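Local coordinates for protein multiheme cytochrome cf (Carboxydothermus ferrireducens DSM 11255, PDB 6QVM) that probably sits in the cell's S-layer and passes electrons through bound heme c groups to insoluble extracellular Fe(III), at residues F265-R271 and F282-Y287; L136-K141 and A208-Y213; Q519-G525 and H659-L663. All blocks are in the same frame, centred on the assembly; numbering follows the deposited sequence.

Contact 1 (F265-R271 and F282-Y287); sequences FQASDVR and FVGKDY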
loop_
_atom_site.group_PDB
_atom_site.type_symbol
_atom_site.label_atom_id
_atom_site.label_comp_id
_atom_site.label_asym_id
_atom_site.label_seq_id
_atom_site.Cartn_x
_atom_site.Cartn_y
_atom_site.Cartn_z
ATOM N N PHE A 265 33.642 -5.681 -12.286
ATOM C CA PHE A 265 32.572 -5.724 -13.274
ATOM C C PHE A 265 32.145 -4.314 -13.650
ATOM O O PHE A 265 32.567 -3.323 -13.047
ATOM C CB PHE A 265 31.374 -6.560 -12.792
ATOM C CG PHE A 265 30.753 -6.082 -11.506
ATOM C CD1 PHE A 265 31.281 -6.462 -10.283
ATOM C CD2 PHE A 265 29.631 -5.267 -11.519
ATOM C CE1 PHE A 265 30.712 -6.030 -9.098
ATOM C CE2 PHE A 265 29.053 -4.838 -10.339
ATOM C CZ PHE A 265 29.591 -5.222 -9.126
ATOM N N GLN A 266 31.309 -4.250 -14.685
ATOM C CA GLN A 266 30.803 -3.013 -15.260
ATOM C C GLN A 266 29.290 -3.113 -15.396
ATOM O O GLN A 266 28.686 -4.154 -15.122
ATOM C CB GLN A 266 31.444 -2.726 -16.625
ATOM C CG GLN A 266 32.918 -2.385 -16.542
ATOM C CD GLN A 266 33.159 -1.080 -15.813
ATOM O OE1 GLN A 266 32.774 -0.008 -16.285
ATOM N NE2 GLN A 266 33.785 -1.165 -14.647
ATOM N N ALA A 267 28.679 -2.014 -15.850
ATOM C CA ALA A 267 27.222 -1.935 -15.875
ATOM C C ALA A 267 26.625 -2.995 -16.789
ATOM O O ALA A 267 25.553 -3.543 -16.503
ATOM C CB ALA A 267 26.767 -0.544 -16.303
ATOM N N SER A 268 27.302 -3.298 -17.896
ATOM C CA SER A 268 26.792 -4.278 -18.848
ATOM C C SER A 268 26.905 -5.714 -18.344
ATOM O O SER A 268 26.264 -6.603 -18.914
ATOM C CB SER A 268 27.516 -4.137 -20.189
ATOM O OG SER A 268 28.919 -4.144 -20.006
ATOM N N ASP A 269 27.688 -5.963 -17.295
ATOM C CA ASP A 269 27.662 -7.266 -16.644
ATOM C C ASP A 269 26.474 -7.417 -15.703
ATOM O O ASP A 269 26.195 -8.536 -15.255
ATOM C CB ASP A 269 28.957 -7.498 -15.861
ATOM C CG ASP A 269 30.199 -7.218 -16.687
ATOM O OD1 ASP A 269 30.341 -7.804 -17.787
ATOM O OD2 ASP A 269 31.024 -6.393 -16.239
ATOM N N VAL A 270 25.774 -6.325 -15.403
ATOM C CA VAL A 270 24.741 -6.304 -14.378
ATOM C C VAL A 270 23.376 -6.458 -15.031
ATOM O O VAL A 270 23.049 -5.751 -15.991
ATOM C CB VAL A 270 24.808 -5.013 -13.547
ATOM C CG1 VAL A 270 23.809 -5.066 -12.401
ATOM C CG2 VAL A 270 26.215 -4.802 -13.022
ATOM N N ARG A 271 22.580 -7.382 -14.507
ATOM C CA ARG A 271 21.199 -7.549 -14.933
ATOM C C ARG A 271 20.254 -6.690 -14.098
ATOM O O ARG A 271 19.410 -5.973 -14.643
ATOM C CB ARG A 271 20.812 -9.024 -14.832
ATOM C CG ARG A 271 19.632 -9.407 -15.681
ATOM C CD ARG A 271 19.286 -10.854 -15.511
ATOM N NE ARG A 271 20.038 -11.746 -16.389
ATOM C CZ ARG A 271 19.750 -11.941 -17.672
ATOM N NH1 ARG A 271 20.462 -12.782 -18.404
ATOM N NH2 ARG A 271 18.728 -11.310 -18.222
ATOM N N PHE A 282 24.141 -6.146 -6.642
ATOM C CA PHE A 282 24.174 -6.273 -8.090
ATOM C C PHE A 282 24.015 -7.731 -8.492
ATOM O O PHE A 282 24.598 -8.628 -7.875
ATOM C CB PHE A 282 25.465 -5.667 -8.651
ATOM C CG PHE A 282 25.571 -4.181 -8.422
ATOM C CD1 PHE A 282 26.021 -3.686 -7.207
ATOM C CD2 PHE A 282 25.181 -3.280 -9.401
ATOM C CE1 PHE A 282 26.103 -2.328 -6.981
ATOM C CE2 PHE A 282 25.256 -1.914 -9.177
ATOM C CZ PHE A 282 25.721 -1.440 -7.966
ATOM N N VAL A 283 23.213 -7.952 -9.529
ATOM C CA VAL A 283 22.787 -9.280 -9.949
ATOM C C VAL A 283 23.298 -9.521 -11.363
ATOM O O VAL A 283 22.962 -8.772 -12.289
ATOM C CB VAL A 283 21.258 -9.418 -9.880
ATOM C CG1 VAL A 283 20.811 -10.733 -10.491
ATOM C CG2 VAL A 283 20.785 -9.305 -8.431
ATOM N N GLY A 284 24.097 -10.570 -11.530
ATOM C CA GLY A 284 24.728 -10.847 -12.799
ATOM C C GLY A 284 23.773 -11.396 -13.843
ATOM O O GLY A 284 22.595 -11.652 -13.594
ATOM N N LYS A 285 24.315 -11.596 -15.046
ATOM C CA LYS A 285 23.544 -12.188 -16.128
ATOM C C LYS A 285 23.099 -13.612 -15.810
ATOM O O LYS A 285 22.115 -14.079 -16.391
ATOM C CB LYS A 285 24.360 -12.163 -17.423
ATOM C CG LYS A 285 24.652 -10.765 -17.937
ATOM C CD LYS A 285 24.135 -10.580 -19.352
ATOM C CE LYS A 285 24.056 -9.102 -19.720
ATOM N NZ LYS A 285 22.940 -8.422 -19.010
ATOM N N ASP A 286 23.795 -14.303 -14.908
ATOM C CA ASP A 286 23.405 -15.625 -14.442
ATOM C C ASP A 286 22.564 -15.573 -13.171
ATOM O O ASP A 286 22.326 -16.618 -12.562
ATOM C CB ASP A 286 24.650 -16.487 -14.213
ATOM C CG ASP A 286 25.550 -15.939 -13.122
ATOM O OD1 ASP A 286 25.422 -14.742 -12.792
ATOM O OD2 ASP A 286 26.381 -16.711 -12.595
ATOM N N TYR A 287 22.161 -14.375 -12.740
ATOM C CA TYR A 287 21.298 -14.112 -11.589
ATOM C C TYR A 287 21.972 -14.361 -10.248
ATOM O O TYR A 287 21.275 -14.451 -9.222
ATOM C CB TYR A 287 19.992 -14.913 -11.656
ATOM C CG TYR A 287 19.144 -14.541 -12.839
ATOM C CD1 TYR A 287 18.276 -13.461 -12.779
ATOM C CD2 TYR A 287 19.222 -15.260 -14.021
ATOM C CE1 TYR A 287 17.496 -13.115 -13.860
ATOM C CE2 TYR A 287 18.451 -14.921 -15.114
ATOM C CZ TYR A 287 17.590 -13.845 -15.025
ATOM O OH TYR A 287 16.817 -13.489 -16.101
HETATM O O HOH W 1 27.450 -11.250 -15.164
#
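Arg271 stacks on Tyr287 and also holds the backbone of Lys285. The guanidinium of Arg271 lies flat on the Tyr287 ring, with planes 11° apart and centres 4.6 Å apart. Its NE stands over one ring face, offset toward the rim. The arginine starts with CG anti to the backbone N (chi1 -159°) and bends at chi3, which lays the group on the ring. The same guanidinium grips one atom, Lys285 O, side-on. NH1 of Arg271 meets Lys285 O at 2.9 Å on a lone pair in the carbonyl plane. NE of Arg271 reaches it at 3.1 Å from above that plane. Ring and carbonyl together fix the guanidinium's rotation. With an alanine here, Lys285 O would probably be left without these two donors and the Tyr287 ring without its stacking partner.

Backbone bonding adds Arg271 N to Val283 O at 2.6 Å. One water joins Asp269 O to Lys285 N.

The apolar part gathers at Phe282. CG1 of Val270 sits at the edge of its ring, 3.8 Å from Phe282 CD2. CE2 of Phe265 comes 4.0 Å from Phe282 CG, and the two rings meet obliquely at 56°.

Tyr287 OH bonds to Glu342. Val283 and Tyr287 rest on Trp310 of helix 310-313. The contact lies at the open end of the hairpin of strands 270-275 and 279-284, and strand 292-295 follows next in the sheet, its Phe294 touching Phe282.

Contact 2 (L136-K141 and A208-Y213); sequences LMVALK and AVQAKY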
loop_
_atom_site.group_PDB
_atom_site.type_symbol
_atom_site.label_atom_id
_atom_site.label_comp_id
_atom_site.label_asym_id
_atom_site.label_seq_id
_atom_site.Cartn_x
_atom_site.Cartn_y
_atom_site.Cartn_z
ATOM N N LEU A 136 -3.739 5.842 -42.297
ATOM C CA LEU A 136 -4.223 4.470 -42.192
ATOM C C LEU A 136 -3.129 3.461 -42.514
ATOM O O LEU A 136 -3.106 2.364 -41.944
ATOM C CB LEU A 136 -5.418 4.264 -43.120
ATOM C CG LEU A 136 -6.181 2.959 -42.918
ATOM C CD1 LEU A 136 -6.713 2.863 -41.498
ATOM C CD2 LEU A 136 -7.308 2.861 -43.917
ATOM N N MET A 137 -2.214 3.815 -43.415
ATOM C CA MET A 137 -1.111 2.918 -43.734
ATOM C C MET A 137 -0.139 2.813 -42.565
ATOM O O MET A 137 0.315 1.716 -42.219
ATOM C CB MET A 137 -0.395 3.403 -44.992
ATOM C CG MET A 137 0.868 2.640 -45.308
ATOM S SD MET A 137 1.935 3.567 -46.423
ATOM C CE MET A 137 2.344 4.971 -45.393
ATOM N N VAL A 138 0.195 3.950 -41.949
ATOM C CA VAL A 138 1.039 3.948 -40.755
ATOM C C VAL A 138 0.394 3.110 -39.659
ATOM O O VAL A 138 0.993 2.166 -39.131
ATOM C CB VAL A 138 1.294 5.384 -40.269
ATOM C CG1 VAL A 138 2.147 5.371 -39.014
ATOM C CG2 VAL A 138 1.937 6.218 -41.359
ATOM N N ALA A 139 -0.855 3.436 -39.324
ATOM C CA ALA A 139 -1.514 2.797 -38.191
ATOM C C ALA A 139 -1.673 1.298 -38.411
ATOM O O ALA A 139 -1.526 0.510 -37.470
ATOM C CB ALA A 139 -2.862 3.459 -37.920
ATOM N N LEU A 140 -1.991 0.880 -39.637
ATOM C CA LEU A 140 -2.062 -0.549 -39.925
ATOM C C LEU A 140 -0.691 -1.156 -40.185
ATOM O O LEU A 140 -0.614 -2.351 -40.488
ATOM C CB LEU A 140 -2.984 -0.821 -41.115
ATOM C CG LEU A 140 -4.476 -0.576 -40.881
ATOM C CD1 LEU A 140 -5.312 -1.351 -41.888
ATOM C CD2 LEU A 140 -4.853 -0.950 -39.457
ATOM N N LYS A 141 0.372 -0.359 -40.086
ATOM C CA LYS A 141 1.750 -0.807 -40.286
ATOM C C LYS A 141 1.866 -1.642 -41.562
ATOM O O LYS A 141 2.342 -2.779 -41.568
ATOM C CB LYS A 141 2.253 -1.577 -39.065
ATOM C CG LYS A 141 2.260 -0.768 -37.778
ATOM C CD LYS A 141 2.820 -1.571 -36.621
ATOM C CE LYS A 141 2.103 -2.898 -36.464
ATOM N NZ LYS A 141 2.307 -3.478 -35.109
ATOM N N ALA A 208 -11.227 -0.099 -38.964
ATOM C CA ALA A 208 -10.223 -1.029 -39.468
ATOM C C ALA A 208 -8.988 -1.061 -38.574
ATOM O O ALA A 208 -8.358 -2.114 -38.421
ATOM C CB ALA A 208 -9.835 -0.661 -40.898
ATOM N N VAL A 209 -8.626 0.081 -37.984
ATOM C CA VAL A 209 -7.556 0.098 -36.992
ATOM C C VAL A 209 -7.982 -0.661 -35.740
ATOM O O VAL A 209 -7.205 -1.436 -35.170
ATOM C CB VAL A 209 -7.153 1.548 -36.662
ATOM C CG1 VAL A 209 -6.046 1.563 -35.630
ATOM C CG2 VAL A 209 -6.733 2.293 -37.919
ATOM N N GLN A 210 -9.230 -0.466 -35.304
ATOM C CA GLN A 210 -9.728 -1.175 -34.128
ATOM C C GLN A 210 -9.842 -2.675 -34.371
ATOM O O GLN A 210 -9.696 -3.466 -33.432
ATOM C CB GLN A 210 -11.082 -0.611 -33.703
ATOM C CG GLN A 210 -10.992 0.628 -32.836
ATOM C CD GLN A 210 -12.358 1.189 -32.486
ATOM O OE1 GLN A 210 -13.208 1.376 -33.358
ATOM N NE2 GLN A 210 -12.584 1.446 -31.205
ATOM N N ALA A 211 -10.110 -3.084 -35.612
ATOM C CA ALA A 211 -10.182 -4.509 -35.915
ATOM C C ALA A 211 -8.808 -5.160 -35.814
ATOM O O ALA A 211 -8.692 -6.310 -35.375
ATOM C CB ALA A 211 -10.782 -4.725 -37.303
ATOM N N LYS A 212 -7.757 -4.440 -36.210
ATOM C CA LYS A 212 -6.412 -5.003 -36.170
ATOM C C LYS A 212 -5.852 -5.064 -34.756
ATOM O O LYS A 212 -5.103 -5.993 -34.431
ATOM C CB LYS A 212 -5.469 -4.197 -37.064
ATOM C CG LYS A 212 -4.092 -4.828 -37.206
ATOM C CD LYS A 212 -3.062 -3.843 -37.721
ATOM C CE LYS A 212 -1.653 -4.382 -37.528
ATOM N NZ LYS A 212 -1.380 -5.565 -38.382
ATOM N N TYR A 213 -6.199 -4.096 -33.904
ATOM C CA TYR A 213 -5.756 -4.060 -32.511
ATOM C C TYR A 213 -6.974 -4.109 -31.592
ATOM O O TYR A 213 -7.296 -3.120 -30.922
ATOM C CB TYR A 213 -4.927 -2.809 -32.219
ATOM C CG TYR A 213 -3.881 -2.487 -33.260
ATOM C CD1 TYR A 213 -2.654 -3.133 -33.264
ATOM C CD2 TYR A 213 -4.121 -1.530 -34.236
ATOM C CE1 TYR A 213 -1.694 -2.834 -34.212
ATOM C CE2 TYR A 213 -3.170 -1.225 -35.186
ATOM C CZ TYR A 213 -1.960 -1.877 -35.168
ATOM O OH TYR A 213 -1.015 -1.571 -36.116
#
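Leu136-Lys141 and Ala208-Tyr213 are the C-terminal ends of helices 129-139 and 199-212. They meet in a helical region that is probably part of the protein's S-layer binding module. A Schellman motif at Lys141 ends the first helix.

The polar link is a hydrogen bond from Tyr213 OH to Ala139 O, at 2.5 Å. The hydroxyl comes almost straight at the carbonyl, with a C=O...O angle of 163°, and the oxygen lies at the ring edge. The tyrosine points across with CG anti to its own carbonyl carbon (chi1 -45°). Ala139 O belongs to the last turn of its helix, where the helix dipole would probably make it a stronger acceptor. Lys141 crosses the hydroxyl at a slant, its CE 3.4 Å from Tyr213 OH. CG of Lys212 stands over the centre of the Tyr213 ring, 4.1 Å above its plane.

Beside this bond the helices pack through apolar side chains. Leu136 CD1 touches Val209 CG2 at 3.6 Å, the two side chains lying side by side and running in opposite senses. The same methyl, Val209 CG2, is 4.0 Å from Ala139 CB. CD2 of Leu140 meets Val209 CA and also the aliphatic part of Lys212, at CD, 3.8 Å away.

Phe109 of helix 102-113 packs on Leu136 and Ala139, and Val112 of that helix on Val209. Tyr179 touches Leu136, Leu140 and Ala208, while Trp173 of helix 165-176 packs on Leu140.

Contact 3 (Q519-G525 and H659-L663); sequences QKEVFTG and HNTAL. With HEC (heme c), chain N.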
loop_
_atom_site.group_PDB
_atom_site.type_symbol
_atom_site.label_atom_id
_atom_site.label_comp_id
_atom_site.label_asym_id
_atom_site.label_seq_id
_atom_site.Cartn_x
_atom_site.Cartn_y
_atom_site.Cartn_z
ATOM N N GLN A 519 1.166 4.833 30.659
ATOM C CA GLN A 519 2.574 4.903 30.281
ATOM C C GLN A 519 2.956 6.284 29.763
ATOM O O GLN A 519 4.043 6.785 30.074
ATOM C CB GLN A 519 2.895 3.831 29.242
ATOM C CG GLN A 519 3.049 2.435 29.826
ATOM C CD GLN A 519 1.731 1.702 29.957
ATOM O OE1 GLN A 519 0.746 2.059 29.312
ATOM N NE2 GLN A 519 1.705 0.668 30.794
ATOM N N LYS A 520 2.088 6.912 28.965
ATOM C CA LYS A 520 2.356 8.269 28.497
ATOM C C LYS A 520 2.611 9.211 29.667
ATOM O O LYS A 520 3.601 9.950 29.686
ATOM C CB LYS A 520 1.190 8.779 27.648
ATOM C CG LYS A 520 1.281 10.264 27.296
ATOM C CD LYS A 520 0.119 10.715 26.430
ATOM C CE LYS A 520 0.285 12.165 26.007
ATOM N NZ LYS A 520 -0.771 12.586 25.045
ATOM N N GLU A 521 1.733 9.177 30.670
ATOM C CA GLU A 521 1.827 10.125 31.774
ATOM C C GLU A 521 3.024 9.829 32.672
ATOM O O GLU A 521 3.694 10.756 33.141
ATOM C CB GLU A 521 0.532 10.116 32.579
ATOM C CG GLU A 521 -0.675 10.704 31.843
ATOM C CD GLU A 521 -1.263 9.762 30.804
ATOM O OE1 GLU A 521 -2.063 10.221 29.964
ATOM O OE2 GLU A 521 -0.929 8.559 30.833
ATOM N N VAL A 522 3.297 8.552 32.943
ATOM C CA VAL A 522 4.472 8.204 33.740
ATOM C C VAL A 522 5.744 8.587 32.997
ATOM O O VAL A 522 6.642 9.232 33.552
ATOM C CB VAL A 522 4.461 6.705 34.086
ATOM C CG1 VAL A 522 5.795 6.288 34.713
ATOM C CG2 VAL A 522 3.310 6.381 35.007
ATOM N N PHE A 523 5.834 8.194 31.725
ATOM C CA PHE A 523 7.052 8.412 30.953
ATOM C C PHE A 523 7.313 9.894 30.722
ATOM O O PHE A 523 8.458 10.349 30.824
ATOM C CB PHE A 523 6.963 7.658 29.627
ATOM C CG PHE A 523 8.121 7.901 28.705
ATOM C CD1 PHE A 523 9.309 7.203 28.859
ATOM C CD2 PHE A 523 8.022 8.821 27.675
ATOM C CE1 PHE A 523 10.375 7.423 28.007
ATOM C CE2 PHE A 523 9.084 9.050 26.821
ATOM C CZ PHE A 523 10.264 8.350 26.987
ATOM N N THR A 524 6.271 10.665 30.401
ATOM C CA THR A 524 6.432 12.110 30.300
ATOM C C THR A 524 6.572 12.773 31.664
ATOM O O THR A 524 6.951 13.946 31.722
ATOM C CB THR A 524 5.255 12.733 29.547
ATOM O OG1 THR A 524 4.028 12.365 30.187
ATOM C CG2 THR A 524 5.237 12.260 28.097
ATOM N N GLY A 525 6.299 12.045 32.749
ATOM C CA GLY A 525 6.347 12.619 34.081
ATOM C C GLY A 525 5.281 13.652 34.370
ATOM O O GLY A 525 5.490 14.524 35.216
ATOM N N HIS A 659 9.939 3.278 33.382
ATOM C CA HIS A 659 9.430 4.357 32.542
ATOM C C HIS A 659 9.728 5.745 33.101
ATOM O O HIS A 659 9.635 6.725 32.353
ATOM C CB HIS A 659 7.918 4.192 32.338
ATOM C CG HIS A 659 7.552 3.056 31.430
ATOM N ND1 HIS A 659 6.258 2.615 31.265
ATOM C CD2 HIS A 659 8.319 2.263 30.643
ATOM C CE1 HIS A 659 6.240 1.605 30.411
ATOM N NE2 HIS A 659 7.479 1.373 30.017
ATOM N N ASN A 660 10.055 5.855 34.391
ATOM C CA ASN A 660 10.447 7.118 35.006
ATOM C C ASN A 660 10.922 6.857 36.429
ATOM O O ASN A 660 10.118 6.881 37.366
ATOM C CB ASN A 660 9.295 8.129 35.009
ATOM C CG ASN A 660 9.776 9.556 35.243
ATOM O OD1 ASN A 660 10.836 9.783 35.828
ATOM N ND2 ASN A 660 8.999 10.524 34.781
ATOM N N THR A 661 12.228 6.611 36.596
ATOM C CA THR A 661 12.745 6.215 37.904
ATOM C C THR A 661 12.496 7.297 38.950
ATOM O O THR A 661 12.210 6.992 40.114
ATOM C CB THR A 661 14.237 5.891 37.816
ATOM O OG1 THR A 661 14.922 6.991 37.200
ATOM C CG2 THR A 661 14.460 4.621 37.018
ATOM N N ALA A 662 12.581 8.566 38.549
ATOM C CA ALA A 662 12.454 9.662 39.505
ATOM C C ALA A 662 11.001 9.917 39.887
ATOM O O ALA A 662 10.698 10.164 41.061
ATOM C CB ALA A 662 13.088 10.930 38.936
ATOM N N LEU A 663 10.088 9.863 38.916
ATOM C CA LEU A 663 8.672 9.934 39.260
ATOM C C LEU A 663 8.254 8.742 40.109
ATOM O O LEU A 663 7.349 8.860 40.940
ATOM C CB LEU A 663 7.812 10.013 37.996
ATOM C CG LEU A 663 6.306 10.169 38.229
ATOM C CD1 LEU A 663 6.043 11.411 39.060
ATOM C CD2 LEU A 663 5.546 10.228 36.914
HETATM FE FE HEC N . 7.912 0.428 28.400
HETATM C CHA HEC N . 6.722 -2.224 30.181
HETATM C CHB HEC N . 4.720 0.913 27.058
HETATM C CHC HEC N . 8.943 3.304 26.934
HETATM C CHD HEC N . 11.169 -0.271 29.367
HETATM N NA HEC N . 6.077 -0.470 28.563
HETATM C C1A HEC N . 5.822 -1.569 29.361
HETATM C C2A HEC N . 4.425 -1.919 29.193
HETATM C C3A HEC N . 3.874 -1.063 28.332
HETATM C C4A HEC N . 4.899 -0.134 27.923
HETATM C CMA HEC N . 2.407 -1.082 27.861
HETATM C CAA HEC N . 3.709 -3.087 29.894
HETATM C CBA HEC N . 4.102 -4.331 29.124
HETATM C CGA HEC N . 3.858 -5.539 29.976
HETATM O O1A HEC N . 4.797 -6.361 30.125
HETATM O O2A HEC N . 2.726 -5.679 30.504
HETATM N NB HEC N . 6.999 1.830 27.192
HETATM C C1B HEC N . 5.660 1.894 26.845
HETATM C C2B HEC N . 5.414 3.176 26.219
HETATM C C3B HEC N . 6.588 3.841 26.169
HETATM C C4B HEC N . 7.606 3.002 26.787
HETATM C CMB HEC N . 4.038 3.621 25.666
HETATM C CAB HEC N . 6.843 5.253 25.584
HETATM C CBB HEC N . 6.042 6.331 26.349
HETATM N NC HEC N . 9.722 1.311 28.173
HETATM C C1C HEC N . 9.912 2.522 27.532
HETATM C C2C HEC N . 11.321 2.857 27.600
HETATM C C3C HEC N . 11.946 1.894 28.307
HETATM C C4C HEC N . 10.949 0.894 28.660
HETATM C CMC HEC N . 11.940 4.160 27.043
HETATM C CAC HEC N . 13.458 1.802 28.655
HETATM C CBC HEC N . 13.895 2.968 29.570
HETATM N ND HEC N . 8.815 -1.027 29.592
HETATM C C1D HEC N . 10.183 -1.109 29.852
HETATM C C2D HEC N . 10.409 -2.228 30.732
HETATM C C3D HEC N . 9.029 -2.850 30.989
HETATM C C4D HEC N . 8.093 -2.030 30.243
HETATM C CMD HEC N . 11.763 -2.708 31.289
HETATM C CAD HEC N . 8.733 -4.082 31.873
HETATM C CBD HEC N . 8.127 -5.171 30.993
HETATM C CGD HEC N . 8.870 -6.471 31.174
HETATM O O1D HEC N . 9.236 -7.096 30.140
HETATM O O2D HEC N . 9.100 -6.883 32.344
#
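His659 and Gln519 are brought together beside the heme by their torsions. The histidine places CG anti to its carbonyl carbon (chi1 -72°), which sends the imidazole to the iron. Gln519 sets CG anti to its carbonyl carbon (chi1 -78°), at the edge of the imidazole, 3.3 Å from His659 CE1. The bend at chi2 then turns the amide along the heme rim, with Gln519 NE2 3.5 Å from the heme methyl CMA. One face of the Phe523 ring lies against the heme substituent at CAB, and Phe523 CD2 is 3.4 Å from heme CBB.

The metal bond is His659 NE2 to the heme iron, 1.9 Å long. His553 binds the same iron, which makes this a bis-histidine heme.

Beyond the imidazole, helix 519-524 is tied to the start of helix 661-672. Asn660 ND2 donates to Val522 O at 3.0 Å, nearly straight at 161°, with the oxygen in the amide plane. Val522 O also accepts from Gly525 N. The other end of the amide, Asn660 OD1, accepts from Leu663 N, 3.2 Å away and well above the amide plane, a capping bond that makes Asn660 the N-cap. Phe523 CA points its hydrogen at His659 O, 3.4 Å away. CD2 of Leu663 rests 3.8 Å from Gly525 CA, where a Schellman motif ends helix 519-524.

Asp653 is a second-shell residue: its OD1 accepts from His659 ND1, and its backbone O accepts from Gln519 NE2. These bonds fix the rotation of the imidazole and of the amide. The carboxylate would probably make the imidazole a stronger donor to the iron and thus favour Fe(III), consistent with an electron-transfer heme.

The three contacts follow one another along the chain, and none touches another. Contacts 1 and 2 have centres 40 Å apart, and the centres of contacts 1 and 3 are 54 Å apart. Contacts 2 and 3 are the most distant pair, with centres 73 Å apart on opposite sides of the centre of the chain. Only contact 3 supplies an iron ligand; its Gln519 also touches a second heme. Contact 1 comes near the cofactors as well, since the Val283 side chain is about 8 Å from a heme. The set is consistent with a modular build, probably with S-layer attachment at contact 2 and electron transfer at contact 3.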